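Local coordinates for periplasmic His/Glu/Gln/Arg/opine family-binding protein (Silicibacter pomeroyi, PDB 3I6V), which binds lysine in the cleft between its two lobes and probably delivers amino acids to an ABC transporter as its periplasmic solute receptor, at residues A[106-111]-A[145-150]; A[91-96]-A[171-176]; A[6-11]-A[47-52]; A[36-41]-A[196-201]. One frame throughout, in Å; residues are numbered along the deposited sequence. Where two conformers were deposited one is given.

Overall arrangement
The bilobal solute-binding fold illustrates how one chain uses different chemistry for strand and helix pairings. Contacts 1 and 2 belong to one lobe and share a mixed sheet, meeting at Phe150, whose ring lies against Ser94, Tyr96 and Leu176. Contacts 3 and 4 share the other lobe, where Asp36 of the helix bonds Trp48 of the strand. Contact 1 is buried and pairs parallel strands through mostly small side chains. Contact 2 is antiparallel, partly exposed and water-bridged at its ends. Contact 3 is a more regular parallel ladder, partly buried, with Arg8 and Glu47 on one face and Met9 and Trp48 on the other. Contact 4, also buried, joins helices without any backbone bond between them.

Contact 1 (A[106-111]-A[145-150]); sequences SGIVAA and EADAVF
Ile108 and Asp147 open a parallel strand pairing in one lobe of the type II periplasmic binding-protein fold, where strands 108-112 and 148-152 run side by side in a mixed sheet. Ile108 is met at both its N and its O. Its N donates to Asp147 OD1 at 2.8 Å in a nearly straight bond (174°); OD1 accepts on its anti lone pair, the one away from OD2. CG of Asp147 stands beside its own backbone N (chi1 -65°), on the side of the neighbouring strand's start, and OD1 reaches Ile108 N from there, a side chain replacing a main-chain acceptor. Ile108 O is approached in return by two N-H groups, both weakly: Asp147 N at 2.8 Å but strongly bent (124°), and Ala148 N at 3.4 Å.

Farther along, Ala148 O accepts from Ala110 N at 2.9 Å and is also touched by the CA-H of Val109, while Ala110 O accepts from Phe150 N at 3.0 Å and receives the CA-H of Val149. The N-H and C=O groups of Val109 and Ala111 turn instead to strand 127-131, making 108-112 an interior strand. Small side chains line the pairing: CB of Ala110 meets CB of Ala146, and Val109 CG1 rests on Phe150 CB at 3.8 Å. Val149 CG2 comes to 3.6 Å from Ala110 O.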
# COMPACT_ATOMS: atom_id res chain seq x y z
N SER A 106 -9.05 -15.62 -15.80
CA SER A 106 -8.21 -15.47 -16.97
C SER A 106 -8.87 -14.50 -17.94
O SER A 106 -8.39 -14.29 -19.04
CB SER A 106 -7.92 -16.83 -17.62
OG SER A 106 -7.08 -17.62 -16.79
N GLY A 107 -9.97 -13.88 -17.51
CA GLY A 107 -10.63 -12.86 -18.34
C GLY A 107 -10.01 -11.49 -18.16
O GLY A 107 -8.76 -11.32 -18.24
N ILE A 108 -10.87 -10.49 -17.93
CA ILE A 108 -10.43 -9.11 -17.75
C ILE A 108 -10.20 -8.87 -16.26
O ILE A 108 -11.15 -8.95 -15.46
CB ILE A 108 -11.44 -8.10 -18.32
CG1 ILE A 108 -11.45 -8.20 -19.86
CG2 ILE A 108 -11.09 -6.70 -17.89
CD1 ILE A 108 -12.72 -7.70 -20.52
N VAL A 109 -8.95 -8.59 -15.89
CA VAL A 109 -8.64 -8.39 -14.48
C VAL A 109 -8.18 -6.95 -14.27
O VAL A 109 -7.30 -6.45 -14.96
CB VAL A 109 -7.65 -9.46 -13.90
CG1 VAL A 109 -7.42 -9.23 -12.41
CG2 VAL A 109 -8.21 -10.87 -14.07
N ALA A 110 -8.87 -6.26 -13.36
CA ALA A 110 -8.54 -4.89 -13.00
C ALA A 110 -7.38 -4.89 -11.98
O ALA A 110 -7.33 -5.72 -11.08
CB ALA A 110 -9.76 -4.18 -12.38
N ALA A 111 -6.47 -3.94 -12.13
CA ALA A 111 -5.42 -3.73 -11.12
C ALA A 111 -5.05 -2.27 -11.16
O ALA A 111 -5.13 -1.61 -12.22
CB ALA A 111 -4.17 -4.60 -11.41
N GLU A 145 -17.45 -4.09 -15.74
CA GLU A 145 -16.42 -3.81 -16.74
C GLU A 145 -15.23 -4.80 -16.64
O GLU A 145 -14.51 -5.02 -17.61
CB GLU A 145 -15.92 -2.35 -16.65
CG GLU A 145 -14.55 -2.14 -17.37
CD GLU A 145 -13.92 -0.74 -17.23
OE1 GLU A 145 -14.47 0.14 -16.51
OE2 GLU A 145 -12.86 -0.53 -17.86
N ALA A 146 -15.04 -5.42 -15.48
CA ALA A 146 -13.97 -6.38 -15.31
C ALA A 146 -14.48 -7.61 -14.57
O ALA A 146 -15.32 -7.51 -13.67
CB ALA A 146 -12.78 -5.74 -14.55
N ASP A 147 -13.93 -8.76 -14.94
CA ASP A 147 -14.25 -10.06 -14.31
C ASP A 147 -13.83 -10.18 -12.84
O ASP A 147 -14.48 -10.86 -12.04
CB ASP A 147 -13.62 -11.19 -15.16
CG ASP A 147 -14.27 -11.29 -16.54
OD1 ASP A 147 -13.61 -11.02 -17.59
OD2 ASP A 147 -15.48 -11.58 -16.58
N ALA A 148 -12.71 -9.55 -12.49
CA ALA A 148 -12.24 -9.56 -11.12
C ALA A 148 -11.21 -8.45 -10.92
O ALA A 148 -10.75 -7.83 -11.88
CB ALA A 148 -11.63 -10.93 -10.76
N VAL A 149 -10.86 -8.20 -9.68
CA VAL A 149 -9.78 -7.27 -9.35
C VAL A 149 -8.72 -8.09 -8.61
O VAL A 149 -9.06 -8.95 -7.79
CB VAL A 149 -10.27 -6.09 -8.45
CG1 VAL A 149 -11.04 -6.63 -7.24
CG2 VAL A 149 -9.09 -5.22 -8.00
N PHE A 150 -7.45 -7.79 -8.90
CA PHE A 150 -6.33 -8.42 -8.18
C PHE A 150 -5.60 -7.31 -7.42
O PHE A 150 -5.11 -6.36 -8.02
CB PHE A 150 -5.40 -9.10 -9.20
CG PHE A 150 -4.28 -9.90 -8.58
CD1 PHE A 150 -4.55 -11.02 -7.79
CD2 PHE A 150 -2.94 -9.55 -8.83
CE1 PHE A 150 -3.49 -11.78 -7.24
CE2 PHE A 150 -1.88 -10.28 -8.31
CZ PHE A 150 -2.15 -11.40 -7.51

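Contact 2 (A[91-96]-A[171-176]); sequences PTASSY and GDDVPL
Ser95 and Asp173 meet across an antiparallel strand pair in the mixed sheet of one lobe of the type II periplasmic binding-protein fold, each side chain held beside its own backbone N. For Ser95 this places OG (chi1 -52°) where it donates to Asp173 OD1 at 2.9 Å. The hydroxyl approaches from above the carboxylate plane, 52° out of it. The same oxygen has a second partner in Arg153, with which it forms a salt bridge, so a hydroxyl and a guanidinium share this carboxylate oxygen. The aliphatic part of Asp173 is packed as well, its CB lying 3.8 Å from Ala93 CB.

Ser94 and Val174 are the hydrogen-bonded pair of the ladder, their side chains on one face of the sheet. Ser94 N donates to Val174 O, and Val174 N returns the bond to Ser94 O, each at 2.7 Å. Leu176 reaches in beside them: its CD1 lies 3.8 Å from Ser94 OG, whose hydrogen-bond partner is Gln117 NE2, a side chain of the lysine pocket. The Ser94 side chain is itself about 6 Å from the bound lysine. Tyr96 turns an edge of its ring to Asp172 O, near the ring plane.

Two waters complete the ends. One accepts from Leu176 N and gives a weak bond to Thr92 O; the other accepts from Tyr96 N at 2.8 Å and weakly bridges to Asp172 O. Strand 93-98 also pairs with strands 148-152 and 168-170, while Phe150 of the former packs against Ser94, Val174 and Leu176, and helix 116-123 covers Tyr96, Val174 and Leu176.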
# COMPACT_ATOMS: atom_id res chain seq x y z
N PRO A 91 5.49 -9.06 4.63
CA PRO A 91 4.89 -9.33 3.33
C PRO A 91 3.49 -9.90 3.54
O PRO A 91 3.32 -10.79 4.39
CB PRO A 91 5.82 -10.40 2.72
CG PRO A 91 7.14 -10.24 3.45
CD PRO A 91 6.78 -9.77 4.83
N THR A 92 2.49 -9.35 2.86
CA THR A 92 1.14 -9.98 2.92
C THR A 92 0.61 -10.32 1.52
O THR A 92 1.12 -9.82 0.51
CB THR A 92 0.12 -9.14 3.74
OG1 THR A 92 0.08 -7.81 3.24
CG2 THR A 92 0.51 -9.10 5.26
N ALA A 93 -0.40 -11.18 1.44
CA ALA A 93 -0.80 -11.74 0.18
C ALA A 93 -1.50 -10.74 -0.74
O ALA A 93 -1.95 -9.66 -0.30
CB ALA A 93 -1.69 -12.97 0.41
N SER A 94 -1.57 -11.11 -2.01
CA SER A 94 -2.47 -10.49 -2.97
C SER A 94 -3.58 -11.50 -3.28
O SER A 94 -3.35 -12.73 -3.17
CB SER A 94 -1.72 -10.11 -4.22
OG SER A 94 -0.79 -9.08 -3.96
N SER A 95 -4.76 -11.01 -3.65
CA SER A 95 -5.94 -11.87 -3.83
C SER A 95 -6.82 -11.36 -4.93
O SER A 95 -6.74 -10.18 -5.32
CB SER A 95 -6.79 -11.91 -2.56
OG SER A 95 -6.03 -12.24 -1.43
N TYR A 96 -7.67 -12.26 -5.45
CA TYR A 96 -8.67 -11.90 -6.44
C TYR A 96 -10.00 -11.67 -5.74
O TYR A 96 -10.36 -12.39 -4.81
CB TYR A 96 -8.86 -12.97 -7.50
CG TYR A 96 -7.67 -13.24 -8.38
CD1 TYR A 96 -6.69 -14.16 -8.00
CD2 TYR A 96 -7.53 -12.58 -9.60
CE1 TYR A 96 -5.57 -14.42 -8.82
CE2 TYR A 96 -6.44 -12.83 -10.42
CZ TYR A 96 -5.48 -13.75 -10.03
OH TYR A 96 -4.42 -13.97 -10.86
N GLY A 171 -10.43 -17.82 -5.96
CA GLY A 171 -9.08 -18.33 -6.28
C GLY A 171 -8.20 -18.39 -5.05
O GLY A 171 -8.68 -18.43 -3.91
N ASP A 172 -6.90 -18.41 -5.26
CA ASP A 172 -5.98 -18.56 -4.13
C ASP A 172 -5.23 -17.26 -3.95
O ASP A 172 -5.04 -16.54 -4.91
CB ASP A 172 -4.98 -19.68 -4.44
CG ASP A 172 -5.68 -21.00 -4.76
OD1 ASP A 172 -5.78 -21.35 -5.96
OD2 ASP A 172 -6.14 -21.67 -3.81
N ASP A 173 -4.81 -16.99 -2.72
CA ASP A 173 -3.85 -15.93 -2.42
C ASP A 173 -2.53 -16.11 -3.20
O ASP A 173 -2.13 -17.23 -3.51
CB ASP A 173 -3.56 -15.94 -0.92
CG ASP A 173 -4.76 -15.50 -0.06
OD1 ASP A 173 -5.77 -14.96 -0.60
OD2 ASP A 173 -4.67 -15.69 1.17
N VAL A 174 -1.85 -15.00 -3.50
CA VAL A 174 -0.55 -15.01 -4.20
C VAL A 174 0.42 -14.13 -3.39
O VAL A 174 0.13 -12.95 -3.12
CB VAL A 174 -0.67 -14.46 -5.64
CG1 VAL A 174 0.68 -14.54 -6.39
CG2 VAL A 174 -1.78 -15.17 -6.43
N PRO A 175 1.59 -14.69 -3.00
CA PRO A 175 2.54 -13.82 -2.28
C PRO A 175 3.29 -12.92 -3.27
O PRO A 175 3.81 -13.41 -4.26
CB PRO A 175 3.50 -14.83 -1.60
CG PRO A 175 2.86 -16.21 -1.81
CD PRO A 175 2.07 -16.07 -3.10
N LEU A 176 3.32 -11.61 -3.03
CA LEU A 176 4.03 -10.71 -3.95
C LEU A 176 4.73 -9.65 -3.17
O LEU A 176 4.12 -9.05 -2.27
CB LEU A 176 3.05 -10.03 -4.94
CG LEU A 176 2.50 -10.79 -6.13
CD1 LEU A 176 1.49 -9.91 -6.93
CD2 LEU A 176 3.65 -11.29 -7.06
O HOH W 1 3.21 -11.52 -0.04
O HOH W 2 -7.45 -14.88 -4.43

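Contact 3 (A[6-11]-A[47-52]); sequences TVRMGT and EWVKND
Thr11 O is gripped from strand 46-50 and its continuation by two groups: Asn51 N donates to Thr11 O at 2.7 Å, and Lys50 CA approaches Thr11 O at 3.3 Å through its C-H. The pattern recurs back along this parallel pairing of strands 7-11 and 46-50, a worked example of a regular ladder. Val49 O accepts from Thr11 N at 2.9 Å and is touched by Gly10 CA; Met9 O accepts from Val49 N; and Glu47 O accepts from Met9 N at 2.8 Å.

On one face of the sheet Met9 and Trp48 carry the packing. CB of Met9 lies over the six-membered ring, 3.7 Å from its centroid and 15° off the normal, a CH-pi contact. CG of Trp48 stands beside its backbone N (chi1 -72°), and the ring extends to where Thr11 CG2 also touches it. On the other face Arg8 and Glu47 lie alongside each other with their chains leading in the same direction. Their charges do not meet: Arg8 CG lies 3.7 Å from Glu47 OE2, while the guanidinium goes to Asp66 and Gly63.

Strand 7-11 is the middle of three parallel strands in this lobe of the type II periplasmic binding-protein fold, bonded through Arg8 and Gly10 to residues 66-69. Helix 30-42 of the same lobe packs on the Met9 and Trp48 face, with Asp36 taking the indole N-H and Cys39 lying against Met9.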
# COMPACT_ATOMS: atom_id res chain seq x y z
N THR A 6 12.23 19.99 8.69
CA THR A 6 10.86 19.46 8.47
C THR A 6 10.91 18.44 7.35
O THR A 6 11.39 18.75 6.24
CB THR A 6 9.85 20.56 8.07
OG1 THR A 6 9.97 21.66 8.98
CG2 THR A 6 8.41 20.06 8.12
N VAL A 7 10.41 17.25 7.62
CA VAL A 7 10.36 16.22 6.59
C VAL A 7 8.96 16.18 5.98
O VAL A 7 7.95 16.08 6.68
CB VAL A 7 10.78 14.82 7.12
CG1 VAL A 7 9.88 14.36 8.24
CG2 VAL A 7 10.79 13.79 5.98
N ARG A 8 8.90 16.28 4.66
CA ARG A 8 7.63 16.19 3.96
C ARG A 8 7.32 14.70 3.68
O ARG A 8 8.06 14.04 2.92
CB ARG A 8 7.70 17.05 2.71
CG ARG A 8 7.67 18.60 3.02
CD ARG A 8 8.05 19.38 1.76
NE ARG A 8 9.34 18.83 1.32
CZ ARG A 8 9.88 18.98 0.11
NH1 ARG A 8 11.04 18.39 -0.16
NH2 ARG A 8 9.26 19.70 -0.83
N MET A 9 6.31 14.17 4.35
CA MET A 9 5.90 12.78 4.23
C MET A 9 4.86 12.66 3.11
O MET A 9 3.77 13.22 3.24
CB MET A 9 5.34 12.26 5.57
CG MET A 9 6.33 12.46 6.75
SD MET A 9 7.69 11.24 6.91
CE MET A 9 6.78 9.87 7.47
N GLY A 10 5.22 11.98 2.02
CA GLY A 10 4.32 11.81 0.88
C GLY A 10 3.49 10.52 0.97
O GLY A 10 4.03 9.44 1.24
N THR A 11 2.18 10.64 0.73
CA THR A 11 1.29 9.51 0.72
C THR A 11 0.23 9.69 -0.36
O THR A 11 0.06 10.81 -0.92
CB THR A 11 0.68 9.22 2.12
OG1 THR A 11 0.12 7.90 2.12
CG2 THR A 11 -0.40 10.26 2.54
N GLU A 47 5.36 17.15 7.97
CA GLU A 47 4.26 17.76 7.30
C GLU A 47 3.81 16.72 6.25
O GLU A 47 4.64 16.08 5.60
CB GLU A 47 4.76 19.06 6.68
CG GLU A 47 4.16 19.46 5.36
CD GLU A 47 4.89 20.65 4.73
OE1 GLU A 47 5.60 21.37 5.47
OE2 GLU A 47 4.76 20.86 3.49
N TRP A 48 2.52 16.51 6.13
CA TRP A 48 1.98 15.49 5.24
C TRP A 48 1.63 16.05 3.87
O TRP A 48 1.05 17.14 3.78
CB TRP A 48 0.78 14.82 5.88
CG TRP A 48 1.21 13.96 6.98
CD1 TRP A 48 1.34 14.29 8.30
CD2 TRP A 48 1.62 12.60 6.86
NE1 TRP A 48 1.80 13.20 9.02
CE2 TRP A 48 1.98 12.15 8.16
CE3 TRP A 48 1.72 11.72 5.78
CZ2 TRP A 48 2.42 10.85 8.41
CZ3 TRP A 48 2.14 10.42 6.04
CH2 TRP A 48 2.50 10.00 7.34
N VAL A 49 2.00 15.32 2.82
CA VAL A 49 1.75 15.74 1.43
C VAL A 49 1.02 14.61 0.71
O VAL A 49 1.42 13.44 0.82
CB VAL A 49 3.05 16.14 0.67
CG1 VAL A 49 2.72 16.70 -0.76
CG2 VAL A 49 3.83 17.20 1.46
N LYS A 50 -0.07 14.96 0.02
CA LYS A 50 -0.86 13.99 -0.72
C LYS A 50 -0.38 14.00 -2.15
O LYS A 50 -0.19 15.05 -2.71
CB LYS A 50 -2.36 14.37 -0.67
CG LYS A 50 -3.26 13.53 -1.56
CD LYS A 50 -4.70 14.10 -1.52
CE LYS A 50 -5.52 13.66 -2.75
NZ LYS A 50 -6.29 12.44 -2.46
N ASN A 51 -0.17 12.82 -2.74
CA ASN A 51 0.22 12.78 -4.14
C ASN A 51 -0.42 11.56 -4.79
O ASN A 51 -0.49 10.52 -4.14
CB ASN A 51 1.77 12.69 -4.26
CG ASN A 51 2.26 13.02 -5.65
OD1 ASN A 51 2.67 14.14 -5.91
ND2 ASN A 51 2.17 12.07 -6.57
N ASP A 52 -0.87 11.67 -6.05
CA ASP A 52 -1.49 10.52 -6.71
C ASP A 52 -0.42 9.40 -6.85
O ASP A 52 0.79 9.68 -7.00
CB ASP A 52 -2.03 10.87 -8.11
CG ASP A 52 -3.21 11.89 -8.08
OD1 ASP A 52 -3.47 12.50 -9.12
OD2 ASP A 52 -3.86 12.08 -7.03

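Contact 4 (A[36-41]-A[196-201]); sequences DELCKR and DAAITS
Arg41 sets its CG beside the backbone N (chi1 -79°), and the extended chain beyond carries the guanidinium to the other helix, where Ser201 places OG between its own backbone N and carbonyl carbon (chi1 82°). NH1 of Arg41 donates to Ser201 OG at 2.9 Å, with the oxygen close to the guanidinium plane. Ser201 OG itself donates to Ala198 O at 2.7 Å, one turn back in its helix, so it relays between a cation and a helical carbonyl. The guanidinium is further fixed by its own helix, where NE forms a salt bridge with Glu37 OE2 at 2.8 Å, also in plane. NH2 reaches Asp205; these partners together fix the rotation of the group, and the two carboxylates probably offset its positive charge.

Beside this polar pair, Leu38 makes the apolar contact. Its CD2 sits against the opposing helix, 3.6 Å from Ile199 N and 3.7 Å from both Ala198 CB and Ile199 CG1. The small Ala198 permits a close approach: the CA atoms of Leu38 and Ala198 are 5.5 Å apart. The helix axes come within 8.8 Å and their directions differ by 109°, so the helices cross steeply and touch over a short span.

Phe195 and Met202 also pack on Leu38. Helix 189-204, late in the chain, thus returns to cover helix 30-42, an early one, as expected in the type II periplasmic binding-protein fold, where the chain crosses to the second lobe and comes back to complete the first.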
# COMPACT_ATOMS: atom_id res chain seq x y z
N ASP A 36 3.82 9.62 11.99
CA ASP A 36 3.96 10.57 13.10
C ASP A 36 4.82 10.00 14.21
O ASP A 36 5.67 10.71 14.77
CB ASP A 36 2.59 10.98 13.69
CG ASP A 36 1.78 11.86 12.75
OD1 ASP A 36 2.35 12.48 11.80
OD2 ASP A 36 0.56 11.97 13.01
N GLU A 37 4.59 8.74 14.57
CA GLU A 37 5.37 8.14 15.65
C GLU A 37 6.85 7.93 15.25
O GLU A 37 7.78 8.10 16.06
CB GLU A 37 4.75 6.84 16.13
CG GLU A 37 5.55 6.12 17.23
CD GLU A 37 5.61 6.92 18.55
OE1 GLU A 37 4.84 7.89 18.72
OE2 GLU A 37 6.44 6.59 19.41
N LEU A 38 7.08 7.58 13.98
CA LEU A 38 8.47 7.45 13.50
C LEU A 38 9.19 8.79 13.57
O LEU A 38 10.34 8.84 14.03
CB LEU A 38 8.57 6.87 12.09
CG LEU A 38 8.10 5.43 11.95
CD1 LEU A 38 8.09 5.06 10.43
CD2 LEU A 38 9.01 4.47 12.73
N CYS A 39 8.56 9.85 13.10
CA CYS A 39 9.18 11.16 13.13
C CYS A 39 9.44 11.62 14.57
O CYS A 39 10.43 12.28 14.84
CB CYS A 39 8.31 12.19 12.42
SG CYS A 39 8.33 12.07 10.61
N LYS A 40 8.51 11.32 15.47
CA LYS A 40 8.69 11.68 16.87
C LYS A 40 9.95 10.98 17.42
O LYS A 40 10.76 11.61 18.08
CB LYS A 40 7.46 11.30 17.69
CG LYS A 40 7.58 11.63 19.19
CD LYS A 40 6.37 11.12 19.94
CE LYS A 40 6.28 11.77 21.35
NZ LYS A 40 5.28 11.03 22.13
N ARG A 41 10.10 9.70 17.12
CA ARG A 41 11.21 8.92 17.63
C ARG A 41 12.55 9.28 16.98
O ARG A 41 13.59 9.12 17.61
CB ARG A 41 10.94 7.44 17.47
CG ARG A 41 10.01 6.89 18.52
CD ARG A 41 9.59 5.53 18.10
NE ARG A 41 8.64 4.92 19.01
CZ ARG A 41 8.83 3.77 19.66
NH1 ARG A 41 9.96 3.10 19.53
NH2 ARG A 41 7.88 3.30 20.47
N ASP A 196 15.09 4.15 9.56
CA ASP A 196 15.38 2.75 9.85
C ASP A 196 15.57 2.50 11.36
O ASP A 196 15.07 1.51 11.91
CB ASP A 196 16.59 2.24 9.04
CG ASP A 196 16.16 1.49 7.76
OD1 ASP A 196 16.86 1.61 6.73
OD2 ASP A 196 15.12 0.77 7.79
N ALA A 197 16.33 3.39 12.00
CA ALA A 197 16.57 3.29 13.43
C ALA A 197 15.24 3.44 14.19
O ALA A 197 14.99 2.71 15.13
CB ALA A 197 17.60 4.34 13.89
N ALA A 198 14.36 4.34 13.75
CA ALA A 198 13.02 4.44 14.39
C ALA A 198 12.15 3.20 14.21
O ALA A 198 11.51 2.71 15.17
CB ALA A 198 12.30 5.73 13.93
N ILE A 199 12.13 2.64 13.00
CA ILE A 199 11.38 1.42 12.76
C ILE A 199 11.89 0.25 13.63
O ILE A 199 11.09 -0.48 14.22
CB ILE A 199 11.39 1.01 11.25
CG1 ILE A 199 10.65 2.07 10.41
CG2 ILE A 199 10.76 -0.37 11.06
CD1 ILE A 199 10.93 1.99 8.90
N THR A 200 13.21 0.07 13.68
CA THR A 200 13.81 -1.00 14.49
C THR A 200 13.39 -0.90 15.98
O THR A 200 12.97 -1.89 16.56
CB THR A 200 15.34 -1.00 14.34
OG1 THR A 200 15.66 -1.36 13.00
CG2 THR A 200 16.01 -2.01 15.32
N SER A 201 13.47 0.29 16.54
CA SER A 201 13.00 0.58 17.92
C SER A 201 11.52 0.20 18.14
O SER A 201 11.18 -0.33 19.20
CB SER A 201 13.25 2.05 18.27
OG SER A 201 12.21 2.90 17.75